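Local coordinates for polysaccharide biosynthesis protein CapD (PDB 6BWC) that probably acts as an NADP-dependent nucleotide-sugar enzyme of the short-chain dehydrogenase type in the making of CMP-pseudaminic acid for flagellin glycosylation, at residues 85-90 against 103-108; 124-129 against 144-149; 64-69 against 110-115. The protein carries 2 engineered substitutions. All coordinates share one frame; numbering follows the deposited sequence.

Interaction 1: residues 85-90 against 103-108; sequences VAAMKH and LTNIFG. With NAP (NADP nicotinamide-adenine-dinucleotide phosphate), chain N.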
loop_
_atom_site.group_PDB
_atom_site.type_symbol
_atom_site.label_atom_id
_atom_site.label_comp_id
_atom_site.label_asym_id
_atom_site.label_seq_id
_atom_site.Cartn_x
_atom_site.Cartn_y
_atom_site.Cartn_z
ATOM N N VAL C 85 -17.897 -5.441 16.689
ATOM C CA VAL C 85 -17.694 -5.267 18.125
ATOM C C VAL C 85 -16.191 -5.062 18.523
ATOM O O VAL C 85 -15.877 -4.683 19.673
ATOM C CB VAL C 85 -18.306 -6.486 18.846
ATOM C CG1 VAL C 85 -18.527 -6.203 20.329
ATOM C CG2 VAL C 85 -19.633 -6.856 18.197
ATOM N N ALA C 86 -15.261 -5.288 17.579
ATOM C CA ALA C 86 -13.841 -4.933 17.774
ATOM C C ALA C 86 -13.563 -3.409 17.784
ATOM O O ALA C 86 -14.219 -2.628 17.052
ATOM C CB ALA C 86 -12.966 -5.632 16.738
ATOM N N ALA C 87 -12.582 -3.033 18.627
ATOM C CA ALA C 87 -12.137 -1.642 18.878
ATOM C C ALA C 87 -11.140 -1.566 20.032
ATOM O O ALA C 87 -11.061 -2.441 20.897
ATOM C CB ALA C 87 -13.305 -0.712 19.190
ATOM N N MET C 88 -10.382 -0.483 20.038
ATOM C CA MET C 88 -9.686 -0.067 21.243
ATOM C C MET C 88 -10.684 0.809 21.967
ATOM O O MET C 88 -11.120 1.819 21.404
ATOM C CB MET C 88 -8.417 0.722 20.920
ATOM C CG MET C 88 -7.273 -0.146 20.425
ATOM S SD MET C 88 -5.981 0.872 19.743
ATOM C CE MET C 88 -5.331 1.574 21.249
ATOM N N LYS C 89 -11.029 0.404 23.190
ATOM C CA LYS C 89 -12.106 0.981 23.985
ATOM C C LYS C 89 -11.627 1.674 25.249
ATOM O O LYS C 89 -12.455 2.029 26.093
ATOM C CB LYS C 89 -13.060 -0.141 24.414
ATOM C CG LYS C 89 -12.487 -1.193 25.398
ATOM C CD LYS C 89 -13.611 -1.981 26.055
ATOM C CE LYS C 89 -13.079 -2.948 27.088
ATOM N NZ LYS C 89 -14.164 -3.466 27.975
ATOM N N HIS C 90 -10.313 1.820 25.413
ATOM C CA HIS C 90 -9.745 2.441 26.601
ATOM C C HIS C 90 -9.418 3.875 26.316
ATOM O O HIS C 90 -8.653 4.152 25.395
ATOM C CB HIS C 90 -8.450 1.780 26.993
ATOM C CG HIS C 90 -8.608 0.618 27.911
ATOM N ND1 HIS C 90 -8.339 0.702 29.259
ATOM C CD2 HIS C 90 -8.958 -0.665 27.673
ATOM C CE1 HIS C 90 -8.549 -0.474 29.818
ATOM N NE2 HIS C 90 -8.917 -1.323 28.876
ATOM N N LEU C 103 -6.500 3.582 13.346
ATOM C CA LEU C 103 -6.499 2.401 12.493
ATOM C C LEU C 103 -7.611 1.412 12.913
ATOM O O LEU C 103 -8.413 0.973 12.094
ATOM C CB LEU C 103 -5.110 1.723 12.476
ATOM C CG LEU C 103 -3.912 2.525 11.885
ATOM C CD1 LEU C 103 -2.598 1.760 11.924
ATOM C CD2 LEU C 103 -4.183 2.975 10.462
ATOM N N THR C 104 -7.700 1.113 14.194
ATOM C CA THR C 104 -8.660 0.135 14.661
ATOM C C THR C 104 -10.098 0.703 14.653
ATOM O O THR C 104 -11.016 0.060 14.113
ATOM C CB THR C 104 -8.210 -0.406 16.036
ATOM O OG1 THR C 104 -6.917 -1.030 15.908
ATOM C CG2 THR C 104 -9.188 -1.439 16.592
ATOM N N ASN C 105 -10.297 1.898 15.223
ATOM C CA ASN C 105 -11.645 2.460 15.365
ATOM C C ASN C 105 -12.245 3.119 14.091
ATOM O O ASN C 105 -13.461 3.001 13.869
ATOM C CB ASN C 105 -11.731 3.429 16.566
ATOM C CG ASN C 105 -11.549 2.734 17.929
ATOM O OD1 ASN C 105 -11.424 1.514 18.021
ATOM N ND2 ASN C 105 -11.538 3.532 19.004
ATOM N N ILE C 106 -11.424 3.802 13.267
ATOM C CA ILE C 106 -11.916 4.440 12.012
ATOM C C ILE C 106 -11.641 3.567 10.784
ATOM O O ILE C 106 -12.600 3.055 10.166
ATOM C CB ILE C 106 -11.333 5.864 11.790
ATOM C CG1 ILE C 106 -11.678 6.775 12.972
ATOM C CG2 ILE C 106 -11.856 6.483 10.487
ATOM C CD1 ILE C 106 -10.907 8.073 13.002
ATOM N N PHE C 107 -10.353 3.381 10.451
ATOM C CA PHE C 107 -9.937 2.685 9.219
ATOM C C PHE C 107 -10.513 1.283 9.172
ATOM O O PHE C 107 -10.954 0.829 8.113
ATOM C CB PHE C 107 -8.394 2.671 9.026
ATOM C CG PHE C 107 -7.904 1.885 7.792
ATOM C CD1 PHE C 107 -8.382 2.178 6.499
ATOM C CD2 PHE C 107 -6.960 0.842 7.921
ATOM C CE1 PHE C 107 -7.945 1.467 5.375
ATOM C CE2 PHE C 107 -6.506 0.138 6.792
ATOM C CZ PHE C 107 -6.995 0.457 5.518
ATOM N N GLY C 108 -10.547 0.620 10.324
ATOM C CA GLY C 108 -11.181 -0.705 10.450
ATOM C C GLY C 108 -12.698 -0.723 10.273
ATOM O O GLY C 108 -13.246 -1.684 9.689
HETATM P PA NAP N . -13.196 -6.134 24.561
HETATM O O1A NAP N . -13.487 -7.136 25.642
HETATM O O2A NAP N . -11.853 -5.489 24.599
HETATM O O5B NAP N . -13.435 -6.787 23.128
HETATM C C5B NAP N . -12.664 -6.343 22.009
HETATM C C4B NAP N . -12.722 -7.394 20.906
HETATM O O4B NAP N . -12.146 -6.944 19.682
HETATM C C3B NAP N . -11.909 -8.598 21.297
HETATM O O3B NAP N . -12.577 -9.698 20.687
HETATM C C2B NAP N . -10.559 -8.313 20.692
HETATM O O2B NAP N . -9.838 -9.525 20.611
HETATM C C1B NAP N . -10.960 -7.682 19.358
HETATM N N9A NAP N . -10.026 -6.747 18.642
HETATM C C8A NAP N . -9.316 -5.677 19.104
HETATM N N7A NAP N . -8.599 -5.058 18.105
HETATM C C5A NAP N . -8.859 -5.739 16.974
HETATM C C6A NAP N . -8.459 -5.676 15.546
HETATM N N6A NAP N . -7.619 -4.740 15.085
HETATM N N1A NAP N . -8.966 -6.583 14.694
HETATM C C2A NAP N . -9.812 -7.550 15.091
HETATM N N3A NAP N . -10.215 -7.681 16.365
HETATM C C4A NAP N . -9.791 -6.831 17.334
HETATM O O3 NAP N . -14.315 -4.973 24.484
HETATM P PN NAP N . -15.877 -5.061 24.909
HETATM O O1N NAP N . -16.494 -6.400 24.531
HETATM O O2N NAP N . -16.022 -4.517 26.297
HETATM O O5D NAP N . -16.504 -3.908 24.012
HETATM C C5D NAP N . -16.922 -4.214 22.705
HETATM C C4D NAP N . -17.363 -2.943 21.986
HETATM O O4D NAP N . -18.245 -2.228 22.861
HETATM C C3D NAP N . -16.276 -1.946 21.545
HETATM O O3D NAP N . -16.533 -1.566 20.191
HETATM C C2D NAP N . -16.426 -0.756 22.462
HETATM O O2D NAP N . -16.125 0.484 21.813
HETATM C C1D NAP N . -17.903 -0.837 22.849
HETATM N N1N NAP N . -18.237 -0.239 24.148
HETATM C C2N NAP N . -17.872 -0.893 25.262
HETATM C C3N NAP N . -18.136 -0.429 26.538
HETATM C C7N NAP N . -17.700 -1.142 27.771
HETATM O O7N NAP N . -17.821 -0.560 28.850
HETATM N N7N NAP N . -17.163 -2.364 27.723
HETATM C C4N NAP N . -18.899 0.835 26.694
HETATM C C5N NAP N . -19.239 1.471 25.416
HETATM C C6N NAP N . -18.920 0.905 24.194
HETATM P P2B NAP N . -8.241 -9.545 20.395
HETATM O O1X NAP N . -7.975 -11.008 20.696
HETATM O O2X NAP N . -8.014 -9.245 18.928
HETATM O O3X NAP N . -7.636 -8.508 21.371
#
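Met88 and Asn105 join a cofactor-binding loop to a helix through a buried two-point hydrogen bond. The loop follows strand 81-84, the fourth strand of a Rossmann-type fold, and runs past the NADP. Helix 98-118, which leads to the next strand, holds it through Asn105. With CG anti to its own carbonyl carbon (chi1 -66°), Asn105 extends its amide from the helix to the Met88 backbone. Met88 N donates to Asn105 OD1 over 3.0 Å, in the carbonyl plane and on a lone pair, but this bond is the more bent of the two (139°). Asn105 ND2 returns a bond to Met88 O, also 3.0 Å and fairly straight at 162°. The pairing fixes both the flip and the tilt of the amide. Asn105 ND2 has a second partner, Thr142 OG1.

Beside this pair, the methyl of Thr104 packs on the loop backbone, with Thr104 CG2 3.7 Å from Ala87 CA. Thr104 OG1 turns to Arg67 NE. Ala86 CB lies 3.4 Å from C4A of the adenine, and Lys89 NZ donates to phosphate oxygen O2N over 2.7 Å. Lys89 O is hydrogen-bonded to O3' of the bound UDP-N-acetylglucosamine. Val85 pairs through its backbone with Ile13 of strand 9-13 and packs on helix 18-29. On helix 138-156, Lys143 meets Ala87 and Tyr139 meets Asn105.

Interaction 2: residues 124-129 against 144-149; sequences VVFTSS and LTAERL. With NAP (NADP nicotinamide-adenine-dinucleotide phosphate), chain N.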
loop_
_atom_site.group_PDB
_atom_site.type_symbol
_atom_site.label_atom_id
_atom_site.label_comp_id
_atom_site.label_asym_id
_atom_site.label_seq_id
_atom_site.Cartn_x
_atom_site.Cartn_y
_atom_site.Cartn_z
ATOM N N VAL C 124 -25.468 -4.877 9.220
ATOM C CA VAL C 124 -24.323 -4.646 10.085
ATOM C C VAL C 124 -24.772 -3.798 11.257
ATOM O O VAL C 124 -25.487 -2.809 11.068
ATOM C CB VAL C 124 -23.248 -3.834 9.370
ATOM C CG1 VAL C 124 -22.015 -3.662 10.261
ATOM C CG2 VAL C 124 -22.913 -4.493 8.044
ATOM N N VAL C 125 -24.336 -4.181 12.456
ATOM C CA VAL C 125 -24.544 -3.391 13.669
ATOM C C VAL C 125 -23.193 -2.953 14.190
ATOM O O VAL C 125 -22.383 -3.789 14.566
ATOM C CB VAL C 125 -25.283 -4.195 14.743
ATOM C CG1 VAL C 125 -25.287 -3.453 16.076
ATOM C CG2 VAL C 125 -26.708 -4.475 14.273
ATOM N N PHE C 126 -22.954 -1.647 14.172
ATOM C CA PHE C 126 -21.781 -1.069 14.799
ATOM C C PHE C 126 -22.090 -0.807 16.277
ATOM O O PHE C 126 -23.216 -0.420 16.661
ATOM C CB PHE C 126 -21.356 0.228 14.100
ATOM C CG PHE C 126 -20.180 0.913 14.755
ATOM C CD1 PHE C 126 -18.971 0.245 14.904
ATOM C CD2 PHE C 126 -20.272 2.225 15.206
ATOM C CE1 PHE C 126 -17.881 0.851 15.507
ATOM C CE2 PHE C 126 -19.190 2.845 15.813
ATOM C CZ PHE C 126 -17.996 2.150 15.972
ATOM N N THR C 127 -21.068 -0.993 17.090
ATOM C CA THR C 127 -21.178 -0.893 18.515
ATOM C C THR C 127 -20.376 0.340 18.928
ATOM O O THR C 127 -19.140 0.289 19.045
ATOM C CB THR C 127 -20.688 -2.219 19.106
ATOM O OG1 THR C 127 -21.808 -3.101 19.211
ATOM C CG2 THR C 127 -20.104 -2.065 20.423
ATOM N N SER C 128 -21.092 1.458 19.107
ATOM C CA SER C 128 -20.493 2.747 19.534
ATOM C C SER C 128 -20.583 2.855 21.032
ATOM O O SER C 128 -21.164 1.981 21.679
ATOM C CB SER C 128 -21.215 3.953 18.910
ATOM O OG SER C 128 -20.549 5.165 19.216
ATOM N N SER C 129 -19.997 3.932 21.564
ATOM C CA SER C 129 -20.132 4.334 22.970
ATOM C C SER C 129 -20.894 5.652 23.112
ATOM O O SER C 129 -20.988 6.431 22.167
ATOM C CB SER C 129 -18.753 4.516 23.582
ATOM O OG SER C 129 -18.846 5.183 24.829
ATOM N N LEU C 144 -17.392 8.938 17.398
ATOM C CA LEU C 144 -18.152 9.879 16.599
ATOM C C LEU C 144 -17.893 9.664 15.112
ATOM O O LEU C 144 -18.846 9.555 14.317
ATOM C CB LEU C 144 -17.811 11.315 16.988
ATOM C CG LEU C 144 -18.653 12.442 16.397
ATOM C CD1 LEU C 144 -20.143 12.184 16.559
ATOM C CD2 LEU C 144 -18.292 13.729 17.105
ATOM N N THR C 145 -16.619 9.572 14.744
ATOM C CA THR C 145 -16.242 9.366 13.342
ATOM C C THR C 145 -16.762 8.034 12.796
ATOM O O THR C 145 -17.375 8.002 11.735
ATOM C CB THR C 145 -14.730 9.497 13.152
ATOM O OG1 THR C 145 -14.377 10.871 13.286
ATOM C CG2 THR C 145 -14.280 9.024 11.789
ATOM N N ALA C 146 -16.538 6.947 13.525
ATOM C CA ALA C 146 -17.127 5.642 13.171
ATOM C C ALA C 146 -18.643 5.728 12.986
ATOM O O ALA C 146 -19.126 5.493 11.889
ATOM C CB ALA C 146 -16.775 4.594 14.203
ATOM N N GLU C 147 -19.378 6.110 14.041
ATOM C CA GLU C 147 -20.802 6.488 13.927
ATOM C C GLU C 147 -21.150 7.209 12.628
ATOM O O GLU C 147 -22.161 6.893 11.967
ATOM C CB GLU C 147 -21.207 7.388 15.090
ATOM C CG GLU C 147 -21.525 6.611 16.366
ATOM C CD GLU C 147 -22.535 7.296 17.260
ATOM O OE1 GLU C 147 -23.528 7.832 16.731
ATOM O OE2 GLU C 147 -22.340 7.268 18.489
ATOM N N ARG C 148 -20.295 8.172 12.282
ATOM C CA ARG C 148 -20.437 8.939 11.044
ATOM C C ARG C 148 -20.217 8.156 9.759
ATOM O O ARG C 148 -20.991 8.323 8.805
ATOM C CB ARG C 148 -19.553 10.195 11.071
ATOM C CG ARG C 148 -20.311 11.490 11.276
ATOM C CD ARG C 148 -21.418 11.399 12.312
ATOM N NE ARG C 148 -21.684 12.716 12.881
ATOM C CZ ARG C 148 -22.323 12.936 14.027
ATOM N NH1 ARG C 148 -22.475 14.179 14.472
ATOM N NH2 ARG C 148 -22.806 11.923 14.742
ATOM N N LEU C 149 -19.172 7.332 9.721
ATOM C CA LEU C 149 -18.979 6.379 8.613
ATOM C C LEU C 149 -20.204 5.478 8.395
ATOM O O LEU C 149 -20.615 5.209 7.277
ATOM C CB LEU C 149 -17.799 5.465 8.894
ATOM C CG LEU C 149 -16.411 5.776 8.393
ATOM C CD1 LEU C 149 -16.164 7.242 8.106
ATOM C CD2 LEU C 149 -15.439 5.255 9.441
HETATM P PA NAP N . -13.196 -6.134 24.561
HETATM O O1A NAP N . -13.487 -7.136 25.642
HETATM O O2A NAP N . -11.853 -5.489 24.599
HETATM O O5B NAP N . -13.435 -6.787 23.128
HETATM C C5B NAP N . -12.664 -6.343 22.009
HETATM C C4B NAP N . -12.722 -7.394 20.906
HETATM O O4B NAP N . -12.146 -6.944 19.682
HETATM C C3B NAP N . -11.909 -8.598 21.297
HETATM O O3B NAP N . -12.577 -9.698 20.687
HETATM C C2B NAP N . -10.559 -8.313 20.692
HETATM O O2B NAP N . -9.838 -9.525 20.611
HETATM C C1B NAP N . -10.960 -7.682 19.358
HETATM N N9A NAP N . -10.026 -6.747 18.642
HETATM C C8A NAP N . -9.316 -5.677 19.104
HETATM N N7A NAP N . -8.599 -5.058 18.105
HETATM C C5A NAP N . -8.859 -5.739 16.974
HETATM C C6A NAP N . -8.459 -5.676 15.546
HETATM N N6A NAP N . -7.619 -4.740 15.085
HETATM N N1A NAP N . -8.966 -6.583 14.694
HETATM C C2A NAP N . -9.812 -7.550 15.091
HETATM N N3A NAP N . -10.215 -7.681 16.365
HETATM C C4A NAP N . -9.791 -6.831 17.334
HETATM O O3 NAP N . -14.315 -4.973 24.484
HETATM P PN NAP N . -15.877 -5.061 24.909
HETATM O O1N NAP N . -16.494 -6.400 24.531
HETATM O O2N NAP N . -16.022 -4.517 26.297
HETATM O O5D NAP N . -16.504 -3.908 24.012
HETATM C C5D NAP N . -16.922 -4.214 22.705
HETATM C C4D NAP N . -17.363 -2.943 21.986
HETATM O O4D NAP N . -18.245 -2.228 22.861
HETATM C C3D NAP N . -16.276 -1.946 21.545
HETATM O O3D NAP N . -16.533 -1.566 20.191
HETATM C C2D NAP N . -16.426 -0.756 22.462
HETATM O O2D NAP N . -16.125 0.484 21.813
HETATM C C1D NAP N . -17.903 -0.837 22.849
HETATM N N1N NAP N . -18.237 -0.239 24.148
HETATM C C2N NAP N . -17.872 -0.893 25.262
HETATM C C3N NAP N . -18.136 -0.429 26.538
HETATM C C7N NAP N . -17.700 -1.142 27.771
HETATM O O7N NAP N . -17.821 -0.560 28.850
HETATM N N7N NAP N . -17.163 -2.364 27.723
HETATM C C4N NAP N . -18.899 0.835 26.694
HETATM C C5N NAP N . -19.239 1.471 25.416
HETATM C C6N NAP N . -18.920 0.905 24.194
HETATM P P2B NAP N . -8.241 -9.545 20.395
HETATM O O1X NAP N . -7.975 -11.008 20.696
HETATM O O2X NAP N . -8.014 -9.245 18.928
HETATM O O3X NAP N . -7.636 -8.508 21.371
#
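Phe126 and Ser128 of strand 123-129 point at helix 138-156 and meet Ala146 and Glu147. The segments 124-129 and 144-149 run roughly antiparallel (148°), their axes approaching to 8.6 Å. Phe126 holds its CG anti to the backbone N (chi1 177°), and the far end of the ring reaches the helix. Phe126 CZ lies 3.3 Å from Ala146 CB, which comes in obliquely to the ring. Phe126 CE2 lies 3.7 Å from Glu147 N. The ring also meets His84 of the neighbouring strand.

Ser128 has its OG anti to the backbone N as well (chi1 -174°), beside its own carbonyl carbon. From there Ser128 OG lies 2.9 Å from Glu147 OE2. It is also 3.2 Å from Ser129 O. Glu147 is extended beyond CG, and its carboxylate reaches Ser128 from the helix. Its other oxygen, OE1, forms a salt bridge with Arg168 of strand 163-169.

Thr127, between the two, faces the cofactor, and its methyl packs against the nicotinamide ribose. Ser129 CB lies 3.6 Å from nicotinamide C5N, and its hydroxyl bonds the sugar nucleotide. The contact lies within a beta-alpha-beta unit of the Rossmann fold. Its chemistry is a buried carboxylate between a hydroxyl and an arginine. That setting would probably keep Glu147 ionised, behind a strand whose end lines the bound NADP and sugar nucleotide.

Interaction 3: residues 64-69 against 110-115; sequences GDIRNY and QNVIKA. With NAP (NADP nicotinamide-adenine-dinucleotide phosphate), chain N.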
loop_
_atom_site.group_PDB
_atom_site.type_symbol
_atom_site.label_atom_id
_atom_site.label_comp_id
_atom_site.label_asym_id
_atom_site.label_seq_id
_atom_site.Cartn_x
_atom_site.Cartn_y
_atom_site.Cartn_z
ATOM N N GLY C 64 -7.499 -12.875 12.616
ATOM C CA GLY C 64 -7.584 -11.767 11.662
ATOM C C GLY C 64 -7.547 -10.397 12.316
ATOM O O GLY C 64 -7.715 -10.275 13.548
ATOM N N ASP C 65 -7.317 -9.365 11.493
ATOM C CA ASP C 65 -7.315 -7.992 11.965
ATOM C C ASP C 65 -8.143 -7.092 11.068
ATOM O O ASP C 65 -7.896 -7.043 9.887
ATOM C CB ASP C 65 -5.887 -7.506 12.029
ATOM C CG ASP C 65 -5.742 -6.189 12.748
ATOM O OD1 ASP C 65 -6.472 -5.222 12.424
ATOM O OD2 ASP C 65 -4.869 -6.105 13.632
ATOM N N ILE C 66 -9.090 -6.346 11.653
ATOM C CA ILE C 66 -9.950 -5.370 10.908
ATOM C C ILE C 66 -9.215 -4.208 10.206
ATOM O O ILE C 66 -9.824 -3.505 9.394
ATOM C CB ILE C 66 -11.226 -4.844 11.696
ATOM C CG1 ILE C 66 -11.024 -4.459 13.164
ATOM C CG2 ILE C 66 -12.288 -5.916 11.777
ATOM C CD1 ILE C 66 -10.447 -3.102 13.358
ATOM N N ARG C 67 -7.921 -4.020 10.499
ATOM C CA ARG C 67 -7.049 -3.120 9.732
ATOM C C ARG C 67 -6.734 -3.728 8.331
ATOM O O ARG C 67 -6.427 -3.005 7.381
ATOM C CB ARG C 67 -5.763 -2.830 10.519
ATOM C CG ARG C 67 -5.966 -2.158 11.894
ATOM C CD ARG C 67 -4.682 -2.106 12.743
ATOM N NE ARG C 67 -4.846 -1.431 14.052
ATOM C CZ ARG C 67 -3.834 -1.076 14.874
ATOM N NH1 ARG C 67 -2.565 -1.312 14.538
ATOM N NH2 ARG C 67 -4.084 -0.466 16.034
ATOM N N ASN C 68 -6.840 -5.057 8.225
ATOM C CA ASN C 68 -6.657 -5.814 6.985
ATOM C C ASN C 68 -7.967 -5.959 6.197
ATOM O O ASN C 68 -8.786 -6.790 6.558
ATOM C CB ASN C 68 -6.108 -7.217 7.346
ATOM C CG ASN C 68 -5.305 -7.853 6.232
ATOM O OD1 ASN C 68 -5.454 -7.530 5.057
ATOM N ND2 ASN C 68 -4.441 -8.765 6.604
ATOM N N TYR C 69 -8.171 -5.181 5.129
ATOM C CA TYR C 69 -9.423 -5.293 4.370
ATOM C C TYR C 69 -9.644 -6.711 3.798
ATOM O O TYR C 69 -10.654 -7.346 4.079
ATOM C CB TYR C 69 -9.537 -4.259 3.240
ATOM C CG TYR C 69 -10.746 -4.540 2.365
ATOM C CD1 TYR C 69 -12.034 -4.114 2.736
ATOM C CD2 TYR C 69 -10.615 -5.297 1.197
ATOM C CE1 TYR C 69 -13.143 -4.427 1.950
ATOM C CE2 TYR C 69 -11.716 -5.616 0.398
ATOM C CZ TYR C 69 -12.980 -5.189 0.770
ATOM O OH TYR C 69 -14.037 -5.526 -0.059
ATOM N N GLN C 110 -14.207 1.375 8.317
ATOM C CA GLN C 110 -14.372 1.456 6.852
ATOM C C GLN C 110 -14.169 0.154 6.151
ATOM O O GLN C 110 -14.927 -0.168 5.251
ATOM C CB GLN C 110 -13.446 2.462 6.200
ATOM C CG GLN C 110 -14.076 3.824 6.201
ATOM C CD GLN C 110 -15.175 3.965 5.174
ATOM O OE1 GLN C 110 -14.890 4.012 3.971
ATOM N NE2 GLN C 110 -16.436 4.087 5.643
ATOM N N ASN C 111 -13.138 -0.581 6.543
ATOM C CA ASN C 111 -12.931 -1.901 5.980
ATOM C C ASN C 111 -14.195 -2.769 6.143
ATOM O O ASN C 111 -14.623 -3.372 5.167
ATOM C CB ASN C 111 -11.676 -2.584 6.559
ATOM C CG ASN C 111 -10.379 -1.956 6.066
ATOM O OD1 ASN C 111 -10.337 -1.350 4.971
ATOM N ND2 ASN C 111 -9.295 -2.094 6.877
ATOM N N VAL C 112 -14.809 -2.786 7.331
ATOM C CA VAL C 112 -16.069 -3.503 7.523
ATOM C C VAL C 112 -17.129 -3.055 6.489
ATOM O O VAL C 112 -17.690 -3.877 5.750
ATOM C CB VAL C 112 -16.585 -3.337 8.973
ATOM C CG1 VAL C 112 -18.047 -3.745 9.133
ATOM C CG2 VAL C 112 -15.726 -4.157 9.913
ATOM N N ILE C 113 -17.368 -1.749 6.433
ATOM C CA ILE C 113 -18.409 -1.168 5.583
ATOM C C ILE C 113 -18.230 -1.553 4.105
ATOM O O ILE C 113 -19.164 -2.043 3.444
ATOM C CB ILE C 113 -18.448 0.376 5.773
ATOM C CG1 ILE C 113 -19.017 0.689 7.172
ATOM C CG2 ILE C 113 -19.296 1.058 4.691
ATOM C CD1 ILE C 113 -18.775 2.088 7.696
ATOM N N LYS C 114 -17.012 -1.327 3.618
ATOM C CA LYS C 114 -16.597 -1.646 2.261
ATOM C C LYS C 114 -16.723 -3.153 1.954
ATOM O O LYS C 114 -17.233 -3.545 0.908
ATOM C CB LYS C 114 -15.148 -1.195 2.125
ATOM C CG LYS C 114 -14.573 -1.199 0.725
ATOM C CD LYS C 114 -13.053 -0.927 0.743
ATOM C CE LYS C 114 -12.325 -1.589 -0.460
ATOM N NZ LYS C 114 -10.949 -2.096 -0.128
ATOM N N ALA C 115 -16.255 -3.982 2.882
ATOM C CA ALA C 115 -16.299 -5.435 2.754
ATOM C C ALA C 115 -17.719 -6.007 2.796
ATOM O O ALA C 115 -18.019 -7.020 2.125
ATOM C CB ALA C 115 -15.481 -6.078 3.861
HETATM P PA NAP N . -13.196 -6.134 24.561
HETATM O O1A NAP N . -13.487 -7.136 25.642
HETATM O O2A NAP N . -11.853 -5.489 24.599
HETATM O O5B NAP N . -13.435 -6.787 23.128
HETATM C C5B NAP N . -12.664 -6.343 22.009
HETATM C C4B NAP N . -12.722 -7.394 20.906
HETATM O O4B NAP N . -12.146 -6.944 19.682
HETATM C C3B NAP N . -11.909 -8.598 21.297
HETATM O O3B NAP N . -12.577 -9.698 20.687
HETATM C C2B NAP N . -10.559 -8.313 20.692
HETATM O O2B NAP N . -9.838 -9.525 20.611
HETATM C C1B NAP N . -10.960 -7.682 19.358
HETATM N N9A NAP N . -10.026 -6.747 18.642
HETATM C C8A NAP N . -9.316 -5.677 19.104
HETATM N N7A NAP N . -8.599 -5.058 18.105
HETATM C C5A NAP N . -8.859 -5.739 16.974
HETATM C C6A NAP N . -8.459 -5.676 15.546
HETATM N N6A NAP N . -7.619 -4.740 15.085
HETATM N N1A NAP N . -8.966 -6.583 14.694
HETATM C C2A NAP N . -9.812 -7.550 15.091
HETATM N N3A NAP N . -10.215 -7.681 16.365
HETATM C C4A NAP N . -9.791 -6.831 17.334
HETATM O O3 NAP N . -14.315 -4.973 24.484
HETATM P PN NAP N . -15.877 -5.061 24.909
HETATM O O1N NAP N . -16.494 -6.400 24.531
HETATM O O2N NAP N . -16.022 -4.517 26.297
HETATM O O5D NAP N . -16.504 -3.908 24.012
HETATM C C5D NAP N . -16.922 -4.214 22.705
HETATM C C4D NAP N . -17.363 -2.943 21.986
HETATM O O4D NAP N . -18.245 -2.228 22.861
HETATM C C3D NAP N . -16.276 -1.946 21.545
HETATM O O3D NAP N . -16.533 -1.566 20.191
HETATM C C2D NAP N . -16.426 -0.756 22.462
HETATM O O2D NAP N . -16.125 0.484 21.813
HETATM C C1D NAP N . -17.903 -0.837 22.849
HETATM N N1N NAP N . -18.237 -0.239 24.148
HETATM C C2N NAP N . -17.872 -0.893 25.262
HETATM C C3N NAP N . -18.136 -0.429 26.538
HETATM C C7N NAP N . -17.700 -1.142 27.771
HETATM O O7N NAP N . -17.821 -0.560 28.850
HETATM N N7N NAP N . -17.163 -2.364 27.723
HETATM C C4N NAP N . -18.899 0.835 26.694
HETATM C C5N NAP N . -19.239 1.471 25.416
HETATM C C6N NAP N . -18.920 0.905 24.194
HETATM P P2B NAP N . -8.241 -9.545 20.395
HETATM O O1X NAP N . -7.975 -11.008 20.696
HETATM O O2X NAP N . -8.014 -9.245 18.928
HETATM O O3X NAP N . -7.636 -8.508 21.371
#
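Tyr69 sets its CG anti to the backbone N (chi1 172°), beside the carbonyl carbon, and its ring lies against helix 98-118. Lys114 also starts with CG anti to its backbone N, but its chain bends at the tip. That last torsion (chi4 -145°) places NZ over the tyrosine ring. Lys114 NZ sits 3.4 Å from the centroid of the Tyr69 ring and only 8° off its normal, a cation-pi contact over the centre of one face. Lys114 CE adds a CH-pi contact on the ring. The side chains of Lys114 and Tyr69 cross at about a right angle. The ring edge faces the helix backbone, with Tyr69 CE1 3.3 Å from Ala115 N, and the methyl of Ala115 packs on the same carbon.

Asn111 closes the other half of the contact. Its ND2 donates a nearly straight bond to Ile66 O over 2.9 Å. Ile66 O lies in the amide plane of Asn111, while ND2 is tilted out of the carbonyl plane of Ile66. Ile66 CG2 packs loosely on Val112 CG2, 4.3 Å away.

The loop between strand 59-63 and helix 69-75 contains a type I turn, 65-68. Asp65 OD1 accepts from Arg67 N over 2.7 Å, making an Asx turn. The same Asp65 OD1 accepts from adenine N6A over 2.9 Å. Ile66 N donates to adenine N1A over 3.1 Å. An aspartate followed by a backbone N-H that together read the adenine is a familiar feature of short-chain dehydrogenases. Arg67 forms a salt bridge with Glu100. The chemistry implies a division of labour: Asp65 and Ile66 N recognise the base, while Asn111 holds Ile66 O. The pi face of Tyr69 probably stabilises the ammonium charge of Lys114, whose NZ also has a long, weak ion pair with Asp70 of a fourth subunit.

In the fold
From the N terminus, the chain first reaches the loop 64-69 after strand 59-63. It meets 110-115 only much later, so interaction 3 closes a long loop. Interaction 1 is nested inside that loop: 85-90 leaves strand 81-84 and meets 103-108 after a short helical excursion. Both contacts close on helix 98-118, in neighbouring turns, and Ile66 packs on Thr104 between them. Interaction 2 follows in series, closing the 14-residue connection from 124-129 to 144-149 within the beta-alpha-beta unit that goes on to strand 163-169. Helix 98-118 meets helix 138-156 through Ile106 on Thr145 and Ile113 on Leu149. Together the three tie two helices to the loops and strand that hold NADP.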